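Fanconi-associated nuclease 1 homolog (Pseudomonas aeruginosa, PDB 5Y7Q) belongs to the FAN1 family of VRR-NUC-domain nucleases and is captured here with DNA bound to its largely helical chain. Local coordinates at residues 218-223 and 479-484; 198-203 and 432-437; 413-418 and 483-488; 420-425 and 453-458. All coordinates share one frame; numbering follows the deposited sequence.

Contact 1. Residues 218-223 and 479-484; sequences IYRYES and FGLQSP. With nucleotides of chain D.
Q482 and R220 join two irregular loops, one after helix 209-215 and the other in the VRR-NUC domain after helix 467-478, beside the bound DNA. The backbone link is made by Q482 N, which donates to R220 O over 2.8 Å; the CA of L481 adds a C-H...O contact to the same oxygen. Beyond this point the side chains divide the work. R220 bends at chi3 (37°), which brings its guanidinium down on the second loop: NH1 donates to F479 O at 3.0 Å, with the oxygen lying in the guanidinium plane, while L481 CD2 sits over one face of the group, offset toward its rim. The planar cation is thus held by a bond at its edge and a methyl on its face. The other methyl of L481 rests against E222, with CD1 3.7 Å from OE1. That carboxylate is held from elsewhere, since OE2 is hydrogen-bonded to the indole NE1 of W420, and OE1 uses its anti lone pair to accept from S223 N. On the DNA side, Q482 turns at chi2 (-117°) and sends its amide past Y219, with the amide and ring planes 62° apart. There NE2 lies close to O4 of nucleotide DT12 of chain D, though a hydrogen bond between them is weak and doubtful. The same O4 lies over the face of the Y219 ring, and Y221 brings its hydroxyl OH to 3.4 Å from DT12 O4.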
# COMPACT_ATOMS: atom_id res chain seq x y z
N ILE A 218 -9.46 -1.70 -17.75
CA ILE A 218 -8.27 -1.00 -17.29
C ILE A 218 -7.63 -1.74 -16.13
O ILE A 218 -6.40 -1.79 -16.01
CB ILE A 218 -8.64 0.45 -16.93
CG1 ILE A 218 -9.03 1.20 -18.20
CG2 ILE A 218 -7.49 1.13 -16.27
CD1 ILE A 218 -10.18 2.16 -18.03
N TYR A 219 -8.44 -2.32 -15.27
CA TYR A 219 -8.00 -3.21 -14.20
C TYR A 219 -8.54 -4.58 -14.53
O TYR A 219 -9.74 -4.73 -14.77
CB TYR A 219 -8.57 -2.76 -12.85
CG TYR A 219 -8.06 -1.45 -12.30
CD1 TYR A 219 -7.02 -0.77 -12.91
CD2 TYR A 219 -8.62 -0.91 -11.14
CE1 TYR A 219 -6.56 0.43 -12.38
CE2 TYR A 219 -8.17 0.27 -10.60
CZ TYR A 219 -7.13 0.94 -11.22
OH TYR A 219 -6.67 2.12 -10.68
N ARG A 220 -7.68 -5.59 -14.57
CA ARG A 220 -8.14 -6.95 -14.86
C ARG A 220 -7.71 -7.85 -13.71
O ARG A 220 -6.51 -8.06 -13.51
CB ARG A 220 -7.61 -7.46 -16.19
CG ARG A 220 -8.00 -6.61 -17.39
CD ARG A 220 -7.78 -7.32 -18.72
NE ARG A 220 -8.09 -8.75 -18.65
CZ ARG A 220 -7.15 -9.69 -18.73
NH1 ARG A 220 -5.89 -9.34 -18.92
NH2 ARG A 220 -7.47 -10.98 -18.65
N TYR A 221 -8.68 -8.38 -12.98
CA TYR A 221 -8.45 -9.18 -11.80
C TYR A 221 -8.73 -10.64 -12.10
O TYR A 221 -9.61 -10.95 -12.91
CB TYR A 221 -9.33 -8.74 -10.64
CG TYR A 221 -9.04 -7.34 -10.13
CD1 TYR A 221 -9.76 -6.23 -10.61
CD2 TYR A 221 -8.07 -7.12 -9.16
CE1 TYR A 221 -9.51 -4.96 -10.13
CE2 TYR A 221 -7.81 -5.86 -8.69
CZ TYR A 221 -8.54 -4.78 -9.17
OH TYR A 221 -8.26 -3.54 -8.69
N GLU A 222 -7.98 -11.53 -11.44
CA GLU A 222 -8.20 -12.96 -11.61
C GLU A 222 -9.50 -13.36 -10.94
O GLU A 222 -9.83 -12.87 -9.86
CB GLU A 222 -7.03 -13.77 -11.05
CG GLU A 222 -7.28 -15.29 -10.95
CD GLU A 222 -7.26 -16.04 -12.29
OE1 GLU A 222 -8.15 -15.82 -13.15
OE2 GLU A 222 -6.36 -16.88 -12.47
N SER A 223 -10.25 -14.24 -11.60
CA SER A 223 -11.54 -14.68 -11.09
C SER A 223 -11.34 -15.92 -10.24
O SER A 223 -10.82 -16.93 -10.73
CB SER A 223 -12.50 -14.96 -12.25
OG SER A 223 -12.88 -16.32 -12.25
N PHE A 479 -1.79 -13.21 -18.78
CA PHE A 479 -1.17 -11.92 -19.08
C PHE A 479 -2.08 -10.76 -18.71
O PHE A 479 -3.26 -10.71 -19.08
CB PHE A 479 -0.79 -11.82 -20.55
CG PHE A 479 0.29 -10.81 -20.80
CD1 PHE A 479 1.63 -11.19 -20.84
CD2 PHE A 479 -0.02 -9.46 -20.94
CE1 PHE A 479 2.63 -10.26 -21.04
CE2 PHE A 479 0.96 -8.52 -21.13
CZ PHE A 479 2.29 -8.92 -21.18
N GLY A 480 -1.52 -9.81 -17.96
CA GLY A 480 -2.19 -8.58 -17.62
C GLY A 480 -2.98 -8.62 -16.33
O GLY A 480 -3.35 -7.56 -15.82
N LEU A 481 -3.27 -9.82 -15.82
CA LEU A 481 -4.04 -9.95 -14.59
C LEU A 481 -3.25 -9.38 -13.42
O LEU A 481 -2.05 -9.58 -13.31
CB LEU A 481 -4.38 -11.42 -14.34
CG LEU A 481 -5.42 -12.07 -15.25
CD1 LEU A 481 -5.81 -13.42 -14.70
CD2 LEU A 481 -6.65 -11.21 -15.39
N GLN A 482 -3.92 -8.63 -12.55
CA GLN A 482 -3.24 -8.07 -11.39
C GLN A 482 -2.89 -9.16 -10.39
O GLN A 482 -3.73 -10.01 -10.08
CB GLN A 482 -4.12 -7.01 -10.73
CG GLN A 482 -4.52 -5.96 -11.70
CD GLN A 482 -3.99 -4.63 -11.32
OE1 GLN A 482 -2.81 -4.48 -11.02
NE2 GLN A 482 -4.87 -3.62 -11.34
N SER A 483 -1.64 -9.15 -9.93
CA SER A 483 -1.11 -10.17 -9.04
C SER A 483 -0.07 -9.55 -8.13
O SER A 483 0.47 -8.48 -8.44
CB SER A 483 -0.47 -11.32 -9.83
OG SER A 483 0.77 -10.89 -10.37
N PRO A 484 0.22 -10.17 -7.01
CA PRO A 484 1.30 -9.63 -6.16
C PRO A 484 2.70 -9.72 -6.79
O PRO A 484 3.50 -8.78 -6.61
CB PRO A 484 1.19 -10.48 -4.89
CG PRO A 484 0.54 -11.78 -5.35
CD PRO A 484 -0.40 -11.39 -6.44
P DT D 12 -4.40 5.04 -6.27
OP1 DT D 12 -4.24 6.37 -5.63
OP2 DT D 12 -5.73 4.63 -6.77
O5' DT D 12 -3.34 4.90 -7.49
C5' DT D 12 -3.51 3.89 -8.52
C4' DT D 12 -2.26 3.75 -9.39
O4' DT D 12 -1.52 2.55 -9.01
C3' DT D 12 -2.52 3.60 -10.89
O3' DT D 12 -2.41 4.86 -11.53
C2' DT D 12 -1.39 2.67 -11.32
C1' DT D 12 -1.39 1.71 -10.14
N1 DT D 12 -2.55 0.78 -10.14
C2 DT D 12 -2.93 0.10 -11.29
O2 DT D 12 -2.35 0.20 -12.36
N3 DT D 12 -4.01 -0.71 -11.14
C4 DT D 12 -4.76 -0.91 -9.99
O4 DT D 12 -5.72 -1.67 -9.96
C5 DT D 12 -4.32 -0.17 -8.85
C6 DT D 12 -3.26 0.62 -8.96
P DC D 13 -2.34 4.98 -13.13
OP1 DC D 13 -0.95 4.67 -13.56
OP2 DC D 13 -2.87 6.33 -13.42
O5' DC D 13 -3.35 3.84 -13.69
C5' DC D 13 -3.01 3.05 -14.88
C4' DC D 13 -3.79 3.50 -16.12
O4' DC D 13 -5.19 3.40 -15.85
C3' DC D 13 -3.55 4.94 -16.55
O3' DC D 13 -2.71 5.00 -17.69
C2' DC D 13 -4.92 5.52 -16.89
C1' DC D 13 -5.90 4.48 -16.42
N1 DC D 13 -6.86 4.97 -15.40
C2 DC D 13 -8.13 5.40 -15.79
O2 DC D 13 -8.41 5.40 -17.00
N3 DC D 13 -9.01 5.82 -14.84
C4 DC D 13 -8.65 5.81 -13.55
N4 DC D 13 -9.53 6.21 -12.66
C5 DC D 13 -7.36 5.36 -13.14
C6 DC D 13 -6.51 4.95 -14.08

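Contact 2. Residues 198-203 and 432-437; sequences LMYFGN and FHPFHS
The imidazole of H433 meets F201 and Y200 in two different ways, and the aromatic cluster of the three is organised by that difference. F201 stands almost perpendicular to H433 in a T-shaped pair (planes at 84°, centroids 5.5 Å apart), with its CD1 edge over the imidazole face. Y200 lies nearly parallel to H433 but is slid so far along that the rings barely overlap; what sits over the tyrosine face is H433 CB, 4.0 Å from Y200 CZ. With chi1 at 177°, the Y200 ring swings away from its backbone N and carries its hydroxyl across to the loop 432-437, where OH lies 3.3 Å from P434 CD and at the edge of the F435 ring. F435 also presents CD2 at the edge of the F201 ring, 4.0 Å from CE1. The polar join uses the end of helix 190-201: H433 NE2 donates to F201 O (3.0 Å), approaching from above the carbonyl plane, just before G202 leaves the helix with positive phi. The other imidazole nitrogen works within the type I turn from H433 to H436, as ND1 accepts from F435 N close to the ring plane. Bonded through both nitrogens, the H433 ring is limited in its rotation, and H436, whose NE2 accepts from F432 N, lies over the face opposite F201. Among the surrounding helices, Y200 meets W53 of helix 42-57 edge-to-face, F435 does the same with F211 of helix 209-215, and L198 packs on helix 236-253.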
# COMPACT_ATOMS: atom_id res chain seq x y z
N LEU A 198 -16.20 -0.52 3.28
CA LEU A 198 -15.20 -1.32 3.97
C LEU A 198 -15.73 -2.73 4.22
O LEU A 198 -14.97 -3.70 4.15
CB LEU A 198 -14.77 -0.62 5.25
CG LEU A 198 -14.35 -1.56 6.37
CD1 LEU A 198 -12.89 -1.97 6.23
CD2 LEU A 198 -14.65 -1.02 7.77
N MET A 199 -17.03 -2.88 4.47
CA MET A 199 -17.55 -4.24 4.61
C MET A 199 -17.41 -5.03 3.30
O MET A 199 -17.06 -6.22 3.32
CB MET A 199 -19.00 -4.22 5.08
CG MET A 199 -19.15 -4.45 6.56
SD MET A 199 -20.87 -4.32 7.05
CE MET A 199 -21.13 -2.61 6.63
N TYR A 200 -17.67 -4.40 2.16
CA TYR A 200 -17.57 -5.14 0.90
C TYR A 200 -16.12 -5.44 0.54
O TYR A 200 -15.81 -6.56 0.12
CB TYR A 200 -18.27 -4.38 -0.21
CG TYR A 200 -18.18 -5.01 -1.60
CD1 TYR A 200 -19.10 -5.96 -2.00
CD2 TYR A 200 -17.20 -4.62 -2.53
CE1 TYR A 200 -19.05 -6.53 -3.26
CE2 TYR A 200 -17.16 -5.18 -3.80
CZ TYR A 200 -18.09 -6.15 -4.16
OH TYR A 200 -18.07 -6.73 -5.41
N PHE A 201 -15.22 -4.46 0.68
CA PHE A 201 -13.86 -4.61 0.19
C PHE A 201 -12.88 -5.22 1.18
O PHE A 201 -11.81 -5.67 0.76
CB PHE A 201 -13.28 -3.26 -0.24
CG PHE A 201 -13.75 -2.80 -1.59
CD1 PHE A 201 -13.52 -3.56 -2.72
CD2 PHE A 201 -14.42 -1.61 -1.73
CE1 PHE A 201 -13.96 -3.13 -3.97
CE2 PHE A 201 -14.85 -1.16 -2.99
CZ PHE A 201 -14.64 -1.93 -4.10
N GLY A 202 -13.22 -5.27 2.47
CA GLY A 202 -12.24 -5.62 3.47
C GLY A 202 -11.18 -4.57 3.76
O GLY A 202 -10.20 -4.88 4.44
N ASN A 203 -11.38 -3.32 3.32
CA ASN A 203 -10.41 -2.24 3.48
C ASN A 203 -11.07 -0.95 2.97
O ASN A 203 -12.05 -1.00 2.22
CB ASN A 203 -9.12 -2.51 2.70
CG ASN A 203 -9.34 -2.58 1.19
OD1 ASN A 203 -9.41 -1.56 0.51
ND2 ASN A 203 -9.50 -3.78 0.68
N PHE A 432 -13.08 -12.72 -0.99
CA PHE A 432 -14.49 -12.41 -0.81
C PHE A 432 -15.12 -11.46 -1.84
O PHE A 432 -16.26 -11.01 -1.63
CB PHE A 432 -14.75 -11.91 0.61
CG PHE A 432 -13.63 -11.12 1.17
CD1 PHE A 432 -13.70 -9.74 1.17
CD2 PHE A 432 -12.52 -11.75 1.71
CE1 PHE A 432 -12.68 -9.00 1.70
CE2 PHE A 432 -11.49 -11.00 2.23
CZ PHE A 432 -11.56 -9.63 2.23
N HIS A 433 -14.42 -11.05 -2.90
CA HIS A 433 -15.07 -10.22 -3.92
C HIS A 433 -14.24 -10.28 -5.21
O HIS A 433 -13.13 -10.82 -5.23
CB HIS A 433 -15.23 -8.78 -3.42
CG HIS A 433 -13.97 -8.17 -2.90
ND1 HIS A 433 -12.92 -7.81 -3.72
CD2 HIS A 433 -13.57 -7.88 -1.64
CE1 HIS A 433 -11.94 -7.32 -2.99
NE2 HIS A 433 -12.31 -7.33 -1.72
N PRO A 434 -14.75 -9.71 -6.31
CA PRO A 434 -14.08 -9.87 -7.61
C PRO A 434 -12.77 -9.12 -7.78
O PRO A 434 -12.16 -9.25 -8.84
CB PRO A 434 -15.12 -9.34 -8.60
CG PRO A 434 -16.37 -9.48 -7.93
CD PRO A 434 -16.12 -9.19 -6.50
N PHE A 435 -12.42 -8.21 -6.87
CA PHE A 435 -11.37 -7.21 -7.07
C PHE A 435 -10.06 -7.44 -6.31
O PHE A 435 -9.30 -6.48 -6.14
CB PHE A 435 -11.95 -5.84 -6.79
CG PHE A 435 -13.22 -5.58 -7.55
CD1 PHE A 435 -13.17 -5.24 -8.90
CD2 PHE A 435 -14.45 -5.76 -6.96
CE1 PHE A 435 -14.32 -5.04 -9.62
CE2 PHE A 435 -15.61 -5.57 -7.68
CZ PHE A 435 -15.55 -5.20 -9.01
N HIS A 436 -9.82 -8.62 -5.73
CA HIS A 436 -8.54 -8.88 -5.04
C HIS A 436 -7.36 -9.00 -5.99
O HIS A 436 -7.33 -9.87 -6.87
CB HIS A 436 -8.59 -10.18 -4.24
CG HIS A 436 -9.63 -10.22 -3.16
ND1 HIS A 436 -9.38 -9.76 -1.89
CD2 HIS A 436 -10.88 -10.71 -3.15
CE1 HIS A 436 -10.46 -9.94 -1.14
NE2 HIS A 436 -11.38 -10.52 -1.89
N SER A 437 -6.32 -8.19 -5.76
CA SER A 437 -5.09 -8.43 -6.51
C SER A 437 -4.24 -9.55 -5.90
O SER A 437 -3.48 -10.18 -6.63
CB SER A 437 -4.30 -7.13 -6.64
OG SER A 437 -3.56 -6.89 -5.47

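Contact 3. Residues 413-418 and 483-488; sequences SLFGLL and SPFVYW
F415 drives the edge of its ring into the face of F485, joining helix 409-418 to the loop after helix 467-478. The two planes stand 71° apart, and F415 CE2 comes within 3.6 Å of F485 CE1, offset toward the rim of the face. P484 CB lies over the opposite face, so the F485 ring is sandwiched. Close packing continues along the helix: V486 CG2 sits 3.7 Å from G416 C, where the glycine lets the loop approach the helix backbone, and meets L417 CG at its flank. Farther along, L417 CD2 touches CH2 of W488, whose indole NE1 is bonded to L481 O. The side at Y487, which is partly exposed, is more sparsely packed. Here the join is polar: Y487 N donates almost straight (168°) to S413 OG at 3.0 Å, and the same hydroxyl is hydrogen-bonded to G409 O one helical turn back. S413 OG also lies at the edge of the tyrosine ring, 3.7 Å from Y487 CD2. Within this loop of the VRR-NUC domain, S483 OG accepts from V486 N, an ST motif that spans the turn bearing F485.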
# COMPACT_ATOMS: atom_id res chain seq x y z
N SER A 413 8.61 -12.56 -10.69
CA SER A 413 7.67 -12.93 -11.73
C SER A 413 7.68 -14.42 -11.98
O SER A 413 6.64 -15.07 -11.95
CB SER A 413 7.97 -12.16 -13.01
OG SER A 413 7.58 -10.81 -12.84
N LEU A 414 8.87 -14.99 -12.21
CA LEU A 414 8.95 -16.43 -12.43
C LEU A 414 8.27 -17.20 -11.29
O LEU A 414 7.59 -18.20 -11.53
CB LEU A 414 10.42 -16.85 -12.57
CG LEU A 414 11.09 -16.30 -13.82
CD1 LEU A 414 12.57 -16.52 -13.74
CD2 LEU A 414 10.53 -16.96 -15.03
N PHE A 415 8.42 -16.71 -10.06
CA PHE A 415 7.75 -17.36 -8.94
C PHE A 415 6.23 -17.25 -9.06
O PHE A 415 5.50 -18.23 -8.87
CB PHE A 415 8.20 -16.75 -7.63
CG PHE A 415 7.37 -17.15 -6.47
CD1 PHE A 415 7.43 -18.45 -5.97
CD2 PHE A 415 6.52 -16.24 -5.86
CE1 PHE A 415 6.66 -18.83 -4.88
CE2 PHE A 415 5.75 -16.62 -4.77
CZ PHE A 415 5.82 -17.92 -4.28
N GLY A 416 5.74 -16.06 -9.37
CA GLY A 416 4.31 -15.87 -9.43
C GLY A 416 3.67 -16.61 -10.58
O GLY A 416 2.51 -17.03 -10.50
N LEU A 417 4.42 -16.78 -11.67
CA LEU A 417 3.93 -17.56 -12.79
C LEU A 417 3.86 -19.04 -12.42
O LEU A 417 2.83 -19.70 -12.64
CB LEU A 417 4.81 -17.34 -14.01
CG LEU A 417 4.43 -15.98 -14.61
CD1 LEU A 417 5.48 -15.54 -15.63
CD2 LEU A 417 2.99 -16.01 -15.22
N LEU A 418 4.94 -19.59 -11.87
CA LEU A 418 4.91 -21.01 -11.57
C LEU A 418 3.83 -21.30 -10.54
O LEU A 418 2.99 -22.20 -10.72
CB LEU A 418 6.27 -21.50 -11.08
CG LEU A 418 6.45 -22.99 -10.83
CD1 LEU A 418 6.00 -23.84 -12.04
CD2 LEU A 418 7.92 -23.25 -10.49
N SER A 483 -1.64 -9.15 -9.93
CA SER A 483 -1.11 -10.17 -9.04
C SER A 483 -0.07 -9.55 -8.13
O SER A 483 0.47 -8.48 -8.44
CB SER A 483 -0.47 -11.32 -9.83
OG SER A 483 0.77 -10.89 -10.37
N PRO A 484 0.22 -10.17 -7.01
CA PRO A 484 1.30 -9.63 -6.16
C PRO A 484 2.70 -9.72 -6.79
O PRO A 484 3.50 -8.78 -6.61
CB PRO A 484 1.19 -10.48 -4.89
CG PRO A 484 0.54 -11.78 -5.35
CD PRO A 484 -0.40 -11.39 -6.44
N PHE A 485 3.08 -10.83 -7.43
CA PHE A 485 4.48 -11.04 -7.80
C PHE A 485 4.83 -10.88 -9.28
O PHE A 485 6.02 -10.98 -9.62
CB PHE A 485 4.94 -12.42 -7.35
CG PHE A 485 4.70 -12.68 -5.91
CD1 PHE A 485 3.77 -13.63 -5.52
CD2 PHE A 485 5.39 -11.98 -4.95
CE1 PHE A 485 3.54 -13.89 -4.19
CE2 PHE A 485 5.17 -12.23 -3.61
CZ PHE A 485 4.23 -13.18 -3.22
N VAL A 486 3.88 -10.66 -10.19
CA VAL A 486 4.17 -10.76 -11.62
C VAL A 486 4.11 -9.38 -12.24
O VAL A 486 3.04 -8.76 -12.29
CB VAL A 486 3.22 -11.73 -12.34
CG1 VAL A 486 3.49 -11.69 -13.84
CG2 VAL A 486 3.38 -13.14 -11.79
N TYR A 487 5.26 -8.92 -12.74
CA TYR A 487 5.38 -7.62 -13.40
C TYR A 487 5.40 -7.88 -14.91
O TYR A 487 6.47 -8.09 -15.48
CB TYR A 487 6.67 -6.92 -12.97
CG TYR A 487 6.94 -6.75 -11.46
CD1 TYR A 487 7.02 -5.48 -10.89
CD2 TYR A 487 7.15 -7.84 -10.63
CE1 TYR A 487 7.27 -5.30 -9.54
CE2 TYR A 487 7.41 -7.67 -9.29
CZ TYR A 487 7.46 -6.39 -8.74
OH TYR A 487 7.71 -6.22 -7.40
N TRP A 488 4.25 -7.71 -15.57
CA TRP A 488 4.12 -8.06 -16.99
C TRP A 488 4.75 -7.01 -17.89
O TRP A 488 5.20 -7.33 -19.00
CB TRP A 488 2.65 -8.19 -17.40
CG TRP A 488 1.82 -9.05 -16.57
CD1 TRP A 488 1.00 -8.66 -15.56
CD2 TRP A 488 1.67 -10.49 -16.68
NE1 TRP A 488 0.36 -9.75 -15.03
CE2 TRP A 488 0.75 -10.88 -15.70
CE3 TRP A 488 2.23 -11.46 -17.52
CZ2 TRP A 488 0.40 -12.21 -15.51
CZ3 TRP A 488 1.86 -12.79 -17.34
CH2 TRP A 488 0.95 -13.15 -16.35

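Contact 4. Residues 420-425 and 453-458; sequences WEAIFA and ALFEAC
A422 and F455 form the centre of a helix-helix contact between the short helix 420-423 and helix 452-460, an apolar join with no hydrogen bond across it. The A422 methyl CB stands over the middle of the F455 ring in a CH-pi contact, 3.9 Å from the centroid and only 4° off the ring normal. The same methyl meets L454 CB at 3.8 Å, so one small side chain is received by two successive residues of the facing helix. Around this centre I423 offers CG1 obliquely to F455 CZ, and C458 SG comes to 4.4 Å from A422 N.

In the next shell, F455 also packs on F415 of helix 409-418 and on R448, while E456, on the same helix, forms a salt bridge with R509. R451, just ahead of helix 452-460, donates through NE to A422 O and through NH2 to I423 O, and so ties the end of the short helix to the start of its partner. Past that end the backbone leaves helical angles at F424, and A425 turns its CB toward the other helix. L454 reaches back along this side: its CD2 lies 3.7 Å from E421 O and 3.9 Å from A425 CB.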
# COMPACT_ATOMS: atom_id res chain seq x y z
N TRP A 420 1.26 -19.53 -9.52
CA TRP A 420 -0.02 -18.85 -9.71
C TRP A 420 -1.21 -19.65 -9.16
O TRP A 420 -2.08 -19.09 -8.47
CB TRP A 420 -0.22 -18.61 -11.20
CG TRP A 420 -1.36 -17.77 -11.49
CD1 TRP A 420 -2.66 -18.16 -11.63
CD2 TRP A 420 -1.34 -16.37 -11.74
NE1 TRP A 420 -3.45 -17.08 -11.93
CE2 TRP A 420 -2.66 -15.96 -12.01
CE3 TRP A 420 -0.32 -15.41 -11.76
CZ2 TRP A 420 -3.00 -14.64 -12.29
CZ3 TRP A 420 -0.66 -14.08 -12.03
CH2 TRP A 420 -1.98 -13.71 -12.30
N GLU A 421 -1.28 -20.94 -9.47
CA GLU A 421 -2.45 -21.72 -9.11
C GLU A 421 -2.55 -21.94 -7.61
O GLU A 421 -3.65 -22.16 -7.10
CB GLU A 421 -2.45 -23.06 -9.85
CG GLU A 421 -3.45 -23.11 -11.00
CD GLU A 421 -2.80 -23.03 -12.38
OE1 GLU A 421 -1.82 -23.77 -12.62
OE2 GLU A 421 -3.27 -22.22 -13.21
N ALA A 422 -1.42 -21.88 -6.89
CA ALA A 422 -1.47 -21.89 -5.43
C ALA A 422 -1.74 -20.51 -4.84
O ALA A 422 -2.40 -20.39 -3.81
CB ALA A 422 -0.17 -22.44 -4.87
N ILE A 423 -1.19 -19.47 -5.46
CA ILE A 423 -1.34 -18.13 -4.90
C ILE A 423 -2.80 -17.72 -4.92
O ILE A 423 -3.29 -17.10 -3.97
CB ILE A 423 -0.42 -17.17 -5.67
CG1 ILE A 423 1.03 -17.47 -5.31
CG2 ILE A 423 -0.74 -15.71 -5.37
CD1 ILE A 423 2.00 -16.78 -6.22
N PHE A 424 -3.52 -18.11 -5.97
CA PHE A 424 -4.93 -17.81 -6.17
C PHE A 424 -5.88 -18.93 -5.73
O PHE A 424 -7.03 -18.98 -6.19
CB PHE A 424 -5.17 -17.43 -7.63
CG PHE A 424 -4.63 -16.08 -7.96
CD1 PHE A 424 -5.31 -14.94 -7.58
CD2 PHE A 424 -3.40 -15.94 -8.59
CE1 PHE A 424 -4.79 -13.71 -7.86
CE2 PHE A 424 -2.88 -14.69 -8.85
CZ PHE A 424 -3.57 -13.59 -8.50
N ALA A 425 -5.39 -19.90 -4.97
CA ALA A 425 -6.29 -20.96 -4.53
C ALA A 425 -7.41 -20.39 -3.67
O ALA A 425 -7.24 -19.39 -2.96
CB ALA A 425 -5.52 -22.03 -3.76
N ALA A 453 0.29 -28.37 0.13
CA ALA A 453 0.38 -29.28 -1.00
C ALA A 453 0.58 -28.53 -2.31
O ALA A 453 1.57 -28.75 -3.03
CB ALA A 453 -0.88 -30.15 -1.07
N LEU A 454 -0.33 -27.59 -2.61
CA LEU A 454 -0.32 -26.94 -3.92
C LEU A 454 1.00 -26.26 -4.22
O LEU A 454 1.34 -26.06 -5.39
CB LEU A 454 -1.46 -25.91 -4.01
CG LEU A 454 -2.79 -26.41 -4.57
CD1 LEU A 454 -3.55 -27.30 -3.55
CD2 LEU A 454 -3.65 -25.23 -5.01
N PHE A 455 1.76 -25.89 -3.18
CA PHE A 455 3.06 -25.28 -3.42
C PHE A 455 4.10 -26.33 -3.81
O PHE A 455 4.79 -26.18 -4.84
CB PHE A 455 3.51 -24.49 -2.20
CG PHE A 455 3.08 -23.05 -2.24
CD1 PHE A 455 2.12 -22.57 -1.35
CD2 PHE A 455 3.61 -22.19 -3.18
CE1 PHE A 455 1.72 -21.26 -1.39
CE2 PHE A 455 3.22 -20.86 -3.23
CZ PHE A 455 2.26 -20.40 -2.34
N GLU A 456 4.20 -27.41 -3.04
CA GLU A 456 5.15 -28.45 -3.41
C GLU A 456 4.74 -29.14 -4.70
O GLU A 456 5.61 -29.70 -5.39
CB GLU A 456 5.30 -29.47 -2.27
CG GLU A 456 6.66 -30.17 -2.30
CD GLU A 456 7.79 -29.25 -2.80
OE1 GLU A 456 8.12 -28.26 -2.11
OE2 GLU A 456 8.35 -29.52 -3.88
N ALA A 457 3.46 -29.11 -5.06
CA ALA A 457 3.09 -29.42 -6.43
C ALA A 457 3.80 -28.47 -7.39
O ALA A 457 4.64 -28.91 -8.18
CB ALA A 457 1.58 -29.37 -6.60
N CYS A 458 3.49 -27.17 -7.32
CA CYS A 458 3.97 -26.22 -8.33
C CYS A 458 5.49 -26.19 -8.38
O CYS A 458 6.09 -26.37 -9.45
CB CYS A 458 3.42 -24.82 -8.06
SG CYS A 458 1.71 -24.53 -8.60

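Overall arrangement
Followed from the N terminus, the chain first meets contact 2, where the end of helix 190-201 closes a long loop on 432-437. Contact 1 starts soon after, at 218-223, and closes on 479-484, so the two cross. Contact 3 runs from helix 409-418 to 483-488, sharing S483 and P484 with contact 1 and also crossing contact 2. Contact 4, the shortest closure, lies wholly within the spans of contacts 1 and 3 and crosses contact 2. Physically they form one connected region: P484 packs on S437, Y221 on F435, and I423 on F485. The loop 479-488 thereby joins the DNA-side segment 218-223 to the helices 409-418 and 420-423.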